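Local coordinates for hypothetical conserved protein (Geobacillus kaustophilus, PDB 2QYH) that is of unknown function but, as a member of the haloacid dehalogenase-like hydrolases, may act as a magnesium-dependent phosphatase, at residues R45-F50 and M104-M109; S64-Y69 and I143-L148; D207-I212 and N226-V231. All coordinates share one frame; numbering follows the deposited sequence.

Contact 1 of 3, residues R45-F50 and M104-M109; sequences RAPFMF and MDAEKM
Phe48 drives its ring into the turn 104-109, where backbone carbonyls curve round it. With CG between the backbone N and the carbonyl carbon (chi1 65°), the side chain sets out toward the turn. Two oxygens meet the ring at its edge, near its plane: Asp105 O lies 3.5 Å from Phe48 CE1, and Ala106 O approaches CD1. Glu107 O, 3.3 Å from Phe48 CD1, and Lys108 O come in obliquely. No hydrogen bond crosses between the segments.

Apolar contacts take over at the tip of the ring. Phe48 CZ packs on Met109 CB at 3.7 Å, and the selenium of Met109 (selenomethionine, like Met49 and Met104) forms a Met-aromatic contact at the ring edge, SE lying 5.4 Å from the centroid of the Phe48 ring. Ala46 CB meets Met104 CE at 3.6 Å; Met104 CE also touches Met49 SE. Pro47 CG rests on Ala106 CB.

Within the turn Asp105 OD1 takes the backbone N-H of Lys108, an Asx motif; Tyr137, outside it, bonds Asp105 OD2. Lys55 of the second subunit adds a cation-pi contact to Phe48. An alanine in place of Phe48 would probably leave Met109 and that lysine without their aromatic partner and open a gap beside the turn. The contact sets the loop after core strand 38-42 against the hairpin 101-104/109-111 of the antiparallel sheet, a core-to-cap interface as in capped HAD hydrolases.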
# COMPACT_ATOMS: atom_id res chain seq x y z
N ARG D 45 -9.81 9.15 -2.92
CA ARG D 45 -9.16 8.53 -1.77
C ARG D 45 -8.20 9.43 -1.02
O ARG D 45 -7.78 10.48 -1.52
CB ARG D 45 -8.39 7.29 -2.22
CG ARG D 45 -9.21 6.26 -2.93
CD ARG D 45 -8.36 5.07 -3.26
NE ARG D 45 -9.10 4.06 -4.01
CZ ARG D 45 -8.61 2.87 -4.32
NH1 ARG D 45 -7.37 2.54 -3.96
NH2 ARG D 45 -9.35 2.01 -5.00
N ALA D 46 -7.85 8.99 0.18
CA ALA D 46 -6.90 9.71 1.03
C ALA D 46 -5.51 9.27 0.57
O ALA D 46 -5.32 8.15 0.12
CB ALA D 46 -7.11 9.32 2.47
N PRO D 47 -4.52 10.16 0.68
CA PRO D 47 -3.17 9.78 0.25
C PRO D 47 -2.73 8.39 0.77
O PRO D 47 -2.27 7.55 -0.01
CB PRO D 47 -2.31 10.90 0.81
CG PRO D 47 -3.22 12.10 0.65
CD PRO D 47 -4.56 11.57 1.12
N PHE D 48 -2.90 8.15 2.06
CA PHE D 48 -2.50 6.89 2.66
C PHE D 48 -3.27 5.67 2.17
O PHE D 48 -2.93 4.54 2.51
CB PHE D 48 -2.58 6.95 4.19
CG PHE D 48 -3.98 7.13 4.73
CD1 PHE D 48 -4.46 8.39 5.04
CD2 PHE D 48 -4.81 6.02 4.93
CE1 PHE D 48 -5.76 8.56 5.54
CE2 PHE D 48 -6.11 6.18 5.43
CZ PHE D 48 -6.58 7.45 5.74
N MSE D 49 -4.30 5.90 1.36
CA MSE D 49 -5.11 4.79 0.85
C MSE D 49 -4.64 4.27 -0.50
O MSE D 49 -5.26 3.36 -1.06
CB MSE D 49 -6.57 5.20 0.76
CG MSE D 49 -7.34 5.07 2.06
SE MSE D 49 -9.13 5.81 1.95
CE MSE D 49 -9.90 4.63 0.62
N PHE D 50 -3.56 4.84 -1.03
CA PHE D 50 -3.04 4.38 -2.31
C PHE D 50 -1.55 4.68 -2.47
O PHE D 50 -1.05 4.93 -3.57
CB PHE D 50 -3.85 4.97 -3.48
CG PHE D 50 -3.71 6.45 -3.67
CD1 PHE D 50 -2.88 6.96 -4.68
CD2 PHE D 50 -4.44 7.35 -2.89
CE1 PHE D 50 -2.80 8.34 -4.91
CE2 PHE D 50 -4.37 8.73 -3.12
CZ PHE D 50 -3.54 9.22 -4.14
N MSE D 104 -10.53 12.41 8.36
CA MSE D 104 -9.40 12.02 7.51
C MSE D 104 -8.47 13.16 7.12
O MSE D 104 -8.92 14.24 6.72
CB MSE D 104 -9.92 11.39 6.23
CG MSE D 104 -10.91 10.28 6.42
SE MSE D 104 -11.83 9.93 4.76
CE MSE D 104 -10.40 9.05 3.79
N ASP D 105 -7.16 12.93 7.24
CA ASP D 105 -6.18 13.91 6.80
C ASP D 105 -5.24 13.15 5.88
O ASP D 105 -5.53 12.01 5.51
CB ASP D 105 -5.45 14.59 7.97
CG ASP D 105 -4.54 13.66 8.74
OD1 ASP D 105 -4.36 12.49 8.34
OD2 ASP D 105 -4.00 14.12 9.77
N ALA D 106 -4.12 13.75 5.49
CA ALA D 106 -3.21 13.08 4.57
C ALA D 106 -2.48 11.85 5.13
O ALA D 106 -2.15 10.93 4.38
CB ALA D 106 -2.21 14.08 4.03
N GLU D 107 -2.23 11.83 6.44
CA GLU D 107 -1.50 10.71 7.04
C GLU D 107 -2.38 9.63 7.64
O GLU D 107 -2.15 8.44 7.41
CB GLU D 107 -0.56 11.21 8.15
CG GLU D 107 0.68 11.96 7.68
CD GLU D 107 0.35 13.28 7.01
OE1 GLU D 107 -0.45 14.06 7.58
OE2 GLU D 107 0.91 13.54 5.92
N LYS D 108 -3.39 10.04 8.40
CA LYS D 108 -4.22 9.05 9.06
C LYS D 108 -5.72 9.32 9.06
O LYS D 108 -6.22 10.26 8.45
CB LYS D 108 -3.74 8.85 10.50
CG LYS D 108 -3.91 10.08 11.37
CD LYS D 108 -3.41 9.85 12.77
CE LYS D 108 -1.90 9.96 12.85
NZ LYS D 108 -1.47 11.36 12.62
N MSE D 109 -6.41 8.48 9.82
CA MSE D 109 -7.85 8.51 9.92
C MSE D 109 -8.27 8.27 11.38
O MSE D 109 -7.64 7.47 12.09
CB MSE D 109 -8.34 7.39 9.01
CG MSE D 109 -9.76 7.45 8.60
SE MSE D 109 -9.99 5.94 7.45
CE MSE D 109 -10.71 6.85 5.92

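Contact 2 of 3, residues S64-Y69 and I143-L148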
# COMPACT_ATOMS: atom_id res chain seq x y z
N SER D 64 -5.77 14.10 -4.55
CA SER D 64 -6.46 13.19 -3.64
C SER D 64 -7.60 13.91 -2.93
O SER D 64 -7.78 15.11 -3.09
CB SER D 64 -5.48 12.62 -2.62
OG SER D 64 -5.01 13.63 -1.75
N PHE D 65 -8.38 13.16 -2.15
CA PHE D 65 -9.52 13.72 -1.41
C PHE D 65 -10.44 14.55 -2.31
O PHE D 65 -10.82 15.66 -1.95
CB PHE D 65 -9.03 14.60 -0.25
CG PHE D 65 -8.50 13.84 0.94
CD1 PHE D 65 -9.29 12.88 1.57
CD2 PHE D 65 -7.25 14.14 1.47
CE1 PHE D 65 -8.83 12.23 2.73
CE2 PHE D 65 -6.79 13.49 2.63
CZ PHE D 65 -7.59 12.54 3.26
N ASN D 66 -10.78 14.01 -3.48
CA ASN D 66 -11.65 14.71 -4.42
C ASN D 66 -11.26 16.17 -4.62
O ASN D 66 -12.13 17.04 -4.67
CB ASN D 66 -13.11 14.67 -3.97
CG ASN D 66 -13.65 13.26 -3.86
OD1 ASN D 66 -13.54 12.63 -2.82
ND2 ASN D 66 -14.23 12.76 -4.95
N GLY D 67 -9.96 16.43 -4.72
CA GLY D 67 -9.48 17.78 -4.96
C GLY D 67 -9.01 18.61 -3.78
O GLY D 67 -8.41 19.66 -3.98
N GLN D 68 -9.24 18.15 -2.55
CA GLN D 68 -8.84 18.93 -1.38
C GLN D 68 -7.39 18.84 -0.93
O GLN D 68 -6.98 19.58 -0.04
CB GLN D 68 -9.76 18.60 -0.21
CG GLN D 68 -11.05 19.41 -0.25
CD GLN D 68 -11.73 19.33 -1.60
OE1 GLN D 68 -12.35 18.33 -1.94
NE2 GLN D 68 -11.59 20.39 -2.39
N TYR D 69 -6.61 17.95 -1.55
CA TYR D 69 -5.20 17.78 -1.22
C TYR D 69 -4.47 17.37 -2.50
O TYR D 69 -4.61 16.24 -2.96
CB TYR D 69 -5.03 16.70 -0.15
CG TYR D 69 -3.65 16.64 0.45
CD1 TYR D 69 -3.18 17.64 1.30
CD2 TYR D 69 -2.80 15.57 0.17
CE1 TYR D 69 -1.90 17.58 1.85
CE2 TYR D 69 -1.53 15.50 0.71
CZ TYR D 69 -1.08 16.50 1.55
OH TYR D 69 0.20 16.41 2.08
N ILE D 143 -8.41 18.65 8.52
CA ILE D 143 -9.15 17.52 7.99
C ILE D 143 -9.52 17.89 6.56
O ILE D 143 -9.99 18.99 6.31
CB ILE D 143 -10.42 17.27 8.82
CG1 ILE D 143 -10.03 16.99 10.26
CG2 ILE D 143 -11.22 16.13 8.23
CD1 ILE D 143 -9.02 15.88 10.42
N TYR D 144 -9.30 16.97 5.62
CA TYR D 144 -9.61 17.27 4.23
C TYR D 144 -10.89 16.61 3.75
O TYR D 144 -11.45 16.98 2.72
CB TYR D 144 -8.45 16.84 3.33
CG TYR D 144 -7.18 17.58 3.64
CD1 TYR D 144 -6.15 16.98 4.38
CD2 TYR D 144 -7.01 18.90 3.24
CE1 TYR D 144 -5.00 17.68 4.70
CE2 TYR D 144 -5.86 19.62 3.57
CZ TYR D 144 -4.86 19.00 4.30
OH TYR D 144 -3.72 19.71 4.62
N GLN D 145 -11.37 15.65 4.53
CA GLN D 145 -12.58 14.94 4.17
C GLN D 145 -13.00 14.14 5.39
O GLN D 145 -12.16 13.81 6.24
CB GLN D 145 -12.28 14.02 2.98
CG GLN D 145 -13.48 13.33 2.38
CD GLN D 145 -13.13 12.66 1.06
OE1 GLN D 145 -12.70 13.32 0.11
NE2 GLN D 145 -13.32 11.34 0.99
N ALA D 146 -14.28 13.85 5.49
CA ALA D 146 -14.77 13.10 6.63
C ALA D 146 -15.79 12.08 6.17
O ALA D 146 -16.21 12.09 5.01
CB ALA D 146 -15.39 14.04 7.67
N LEU D 147 -16.17 11.20 7.09
CA LEU D 147 -17.15 10.17 6.80
C LEU D 147 -18.26 10.23 7.83
O LEU D 147 -18.01 10.29 9.03
CB LEU D 147 -16.48 8.79 6.85
CG LEU D 147 -15.48 8.46 5.75
CD1 LEU D 147 -14.69 7.23 6.14
CD2 LEU D 147 -16.22 8.23 4.43
N LEU D 148 -19.50 10.25 7.34
CA LEU D 148 -20.66 10.29 8.22
C LEU D 148 -21.31 8.93 8.11
O LEU D 148 -21.57 8.44 7.01
CB LEU D 148 -21.66 11.36 7.76
CG LEU D 148 -22.97 11.42 8.55
CD1 LEU D 148 -22.69 11.81 9.99
CD2 LEU D 148 -23.90 12.42 7.91
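Tyr144 and Phe65 meet through a CH-pi contact: Tyr144 CB stands over one face of the Phe65 ring, 3.9 Å from its centroid and displaced toward the rim. Phe65 has CG beside the backbone N and anti to the carbonyl carbon (chi1 -76°), and its side chain points toward 143-148. The ring's CD1 also touches Gln145 CB at 3.5 Å, so two successive residues hold it.

Tyr144 takes the same kind of first torsion (chi1 -62°), but its ring slides past that of Phe65: the planes are near parallel, yet the centroids stay 5.8 Å apart and overlap is slight. It turns instead to Tyr69. Tyr69 CD1 lies over one face of the Tyr144 ring, 3.7 Å from CZ, with the two planes inclined at 48°. The three rings make an aromatic cluster, and Gln68 O comes obliquely to Tyr144 CD2 at 3.3 Å.

Within 64-69, Tyr69 O accepts from both Ser64 N and Ser64 OG, which arrive from opposite faces of its plane and close the turn.

Tyr144 and Gln145 both face Met104 in a classic beta bulge at the start of strand 145-148, the strand between 101-104 and 174-179. Against it lies the turn linking strands 62-64 and 69-72 of the mixed sheet, with Lys79 of strand 75-79 touching Tyr69 and Tyr144.

Contact 3 of 3, residues D207-I212 and N226-V231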
# COMPACT_ATOMS: atom_id res chain seq x y z
N ASP D 207 -12.76 5.17 -15.80
CA ASP D 207 -13.59 3.99 -16.00
C ASP D 207 -14.97 4.09 -15.37
O ASP D 207 -15.93 3.53 -15.89
CB ASP D 207 -12.84 2.79 -15.43
CG ASP D 207 -13.70 1.55 -15.35
OD1 ASP D 207 -14.00 0.95 -16.41
OD2 ASP D 207 -14.07 1.18 -14.21
N GLY D 208 -15.09 4.81 -14.27
CA GLY D 208 -16.38 4.91 -13.61
C GLY D 208 -17.07 6.25 -13.74
O GLY D 208 -16.49 7.23 -14.22
N LEU D 209 -18.31 6.28 -13.29
CA LEU D 209 -19.14 7.48 -13.33
C LEU D 209 -18.49 8.64 -12.58
O LEU D 209 -18.71 9.80 -12.92
CB LEU D 209 -20.51 7.16 -12.72
CG LEU D 209 -21.25 5.96 -13.33
CD1 LEU D 209 -22.47 5.65 -12.48
CD2 LEU D 209 -21.64 6.26 -14.78
N ASN D 210 -17.70 8.33 -11.56
CA ASN D 210 -17.04 9.39 -10.80
C ASN D 210 -15.90 10.01 -11.62
O ASN D 210 -15.30 11.01 -11.23
CB ASN D 210 -16.52 8.86 -9.45
CG ASN D 210 -15.42 7.83 -9.60
OD1 ASN D 210 -15.14 7.34 -10.69
ND2 ASN D 210 -14.79 7.49 -8.49
N ASP D 211 -15.64 9.42 -12.79
CA ASP D 211 -14.61 9.91 -13.68
C ASP D 211 -15.18 10.80 -14.79
O ASP D 211 -14.42 11.38 -15.57
CB ASP D 211 -13.86 8.75 -14.31
CG ASP D 211 -13.05 7.95 -13.31
OD1 ASP D 211 -12.32 8.59 -12.52
OD2 ASP D 211 -13.15 6.71 -13.30
N ILE D 212 -16.50 10.90 -14.87
CA ILE D 212 -17.13 11.68 -15.93
C ILE D 212 -16.75 13.15 -15.97
O ILE D 212 -16.39 13.66 -17.03
CB ILE D 212 -18.67 11.56 -15.87
CG1 ILE D 212 -19.10 10.17 -16.35
CG2 ILE D 212 -19.31 12.64 -16.73
CD1 ILE D 212 -20.58 9.90 -16.21
N ASN D 226 -14.04 -1.32 -20.94
CA ASN D 226 -15.29 -1.74 -20.30
C ASN D 226 -15.89 -0.69 -19.39
O ASN D 226 -16.47 -1.02 -18.35
CB ASN D 226 -15.08 -3.06 -19.52
CG ASN D 226 -14.68 -4.21 -20.44
OD1 ASN D 226 -15.13 -4.27 -21.58
ND2 ASN D 226 -13.85 -5.12 -19.94
N ALA D 227 -15.78 0.57 -19.79
CA ALA D 227 -16.34 1.64 -18.97
C ALA D 227 -17.84 1.82 -19.22
O ALA D 227 -18.35 1.45 -20.27
CB ALA D 227 -15.59 2.96 -19.26
N HIS D 228 -18.54 2.36 -18.23
CA HIS D 228 -19.97 2.62 -18.35
C HIS D 228 -20.17 3.51 -19.59
O HIS D 228 -19.33 4.36 -19.91
CB HIS D 228 -20.46 3.30 -17.07
CG HIS D 228 -21.95 3.47 -17.00
ND1 HIS D 228 -22.63 4.42 -17.73
CD2 HIS D 228 -22.87 2.88 -16.20
CE1 HIS D 228 -23.90 4.42 -17.37
NE2 HIS D 228 -24.07 3.50 -16.45
N GLU D 229 -21.28 3.32 -20.30
CA GLU D 229 -21.48 4.10 -21.51
C GLU D 229 -21.59 5.59 -21.28
O GLU D 229 -21.28 6.37 -22.19
CB GLU D 229 -22.70 3.60 -22.28
CG GLU D 229 -22.50 2.19 -22.81
CD GLU D 229 -23.68 1.71 -23.60
OE1 GLU D 229 -24.83 1.96 -23.17
OE2 GLU D 229 -23.45 1.08 -24.65
N GLU D 230 -22.01 6.01 -20.09
CA GLU D 230 -22.10 7.45 -19.80
C GLU D 230 -20.70 8.05 -19.66
O GLU D 230 -20.51 9.27 -19.77
CB GLU D 230 -22.90 7.70 -18.53
CG GLU D 230 -24.41 7.53 -18.67
CD GLU D 230 -25.03 8.46 -19.71
OE1 GLU D 230 -24.45 9.53 -20.00
OE2 GLU D 230 -26.12 8.13 -20.23
N VAL D 231 -19.73 7.18 -19.40
CA VAL D 231 -18.33 7.56 -19.26
C VAL D 231 -17.73 7.65 -20.66
O VAL D 231 -16.98 8.57 -20.97
CB VAL D 231 -17.55 6.50 -18.45
CG1 VAL D 231 -16.08 6.88 -18.36
CG2 VAL D 231 -18.16 6.35 -17.05
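Leu209 lays one methyl on the imidazole of His228: CD2 is 3.6 Å from the ring centroid and over its centre, a CH-pi contact. At the edge of the same ring, close to its plane, Glu230 N gives its hydrogen to His228 ND1 at 2.9 Å. That bond caps helix 229-234, with His228 as the N-cap; CG anti to the backbone N (chi1 -173°) starts the ring toward Leu209, and the capping bond should limit its rotation. The other flat group, the carboxylate of Asp211, grips its own loop with one oxygen. Gly208 N meets the anti lone pair of Asp211 OD2, while Asp207 N reaches it at 3.0 Å from above the carboxylate plane.

The run Asp-Gly-Leu-Asn-Asp in 207-211, just past core strand 202-206, fits the acidic motif IV of HAD hydrolases, which in relatives serves magnesium binding. Asp211 OD2 lies close to the like-charged Asp9, consistent with an acidic metal site, and OD1 forms a salt bridge with Lys184.

Deeper in, Val231 CG2 packs against backbone, 3.4 Å from Gly208 O, and touches Ile212 CG1 at 4.0 Å. Ile212 CD1 reaches Glu230 O at 3.6 Å and, a little farther off, Glu230 CB; the acid of Glu230 turns off to a salt bridge with Arg233. Where the two segments come closest, at Asp207 and Ala227, Ala227 CB sits 3.4 Å from Asp207 O, and Asp207 OD1 lies beside Ala227 CA.

Contacts 1 and 2 form one continuous interface, their centres 9 Å apart and their segments alternating along the chain. Probable backbone hydrogen bonds join them on both sides: Arg45 O to Phe65 N at 2.8 Å, and Met104 O to Tyr144 N at 3.0 Å. Contact 3 stands apart on the core, its centre 24 Å from that of contact 1 and 22 Å from that of contact 2, with nearest atoms about 8 and 6 Å away. The probable active site relates them: Arg45 of contact 1 pairs with Asp11 of a sequence that fits the HAD-type DxDx(T/V) pattern, while Asp211 of contact 3 approaches Asp9 of the same pattern. Glycerol near Met49 and Gln145, probably from the crystallisation liquor, may mark a pocket there.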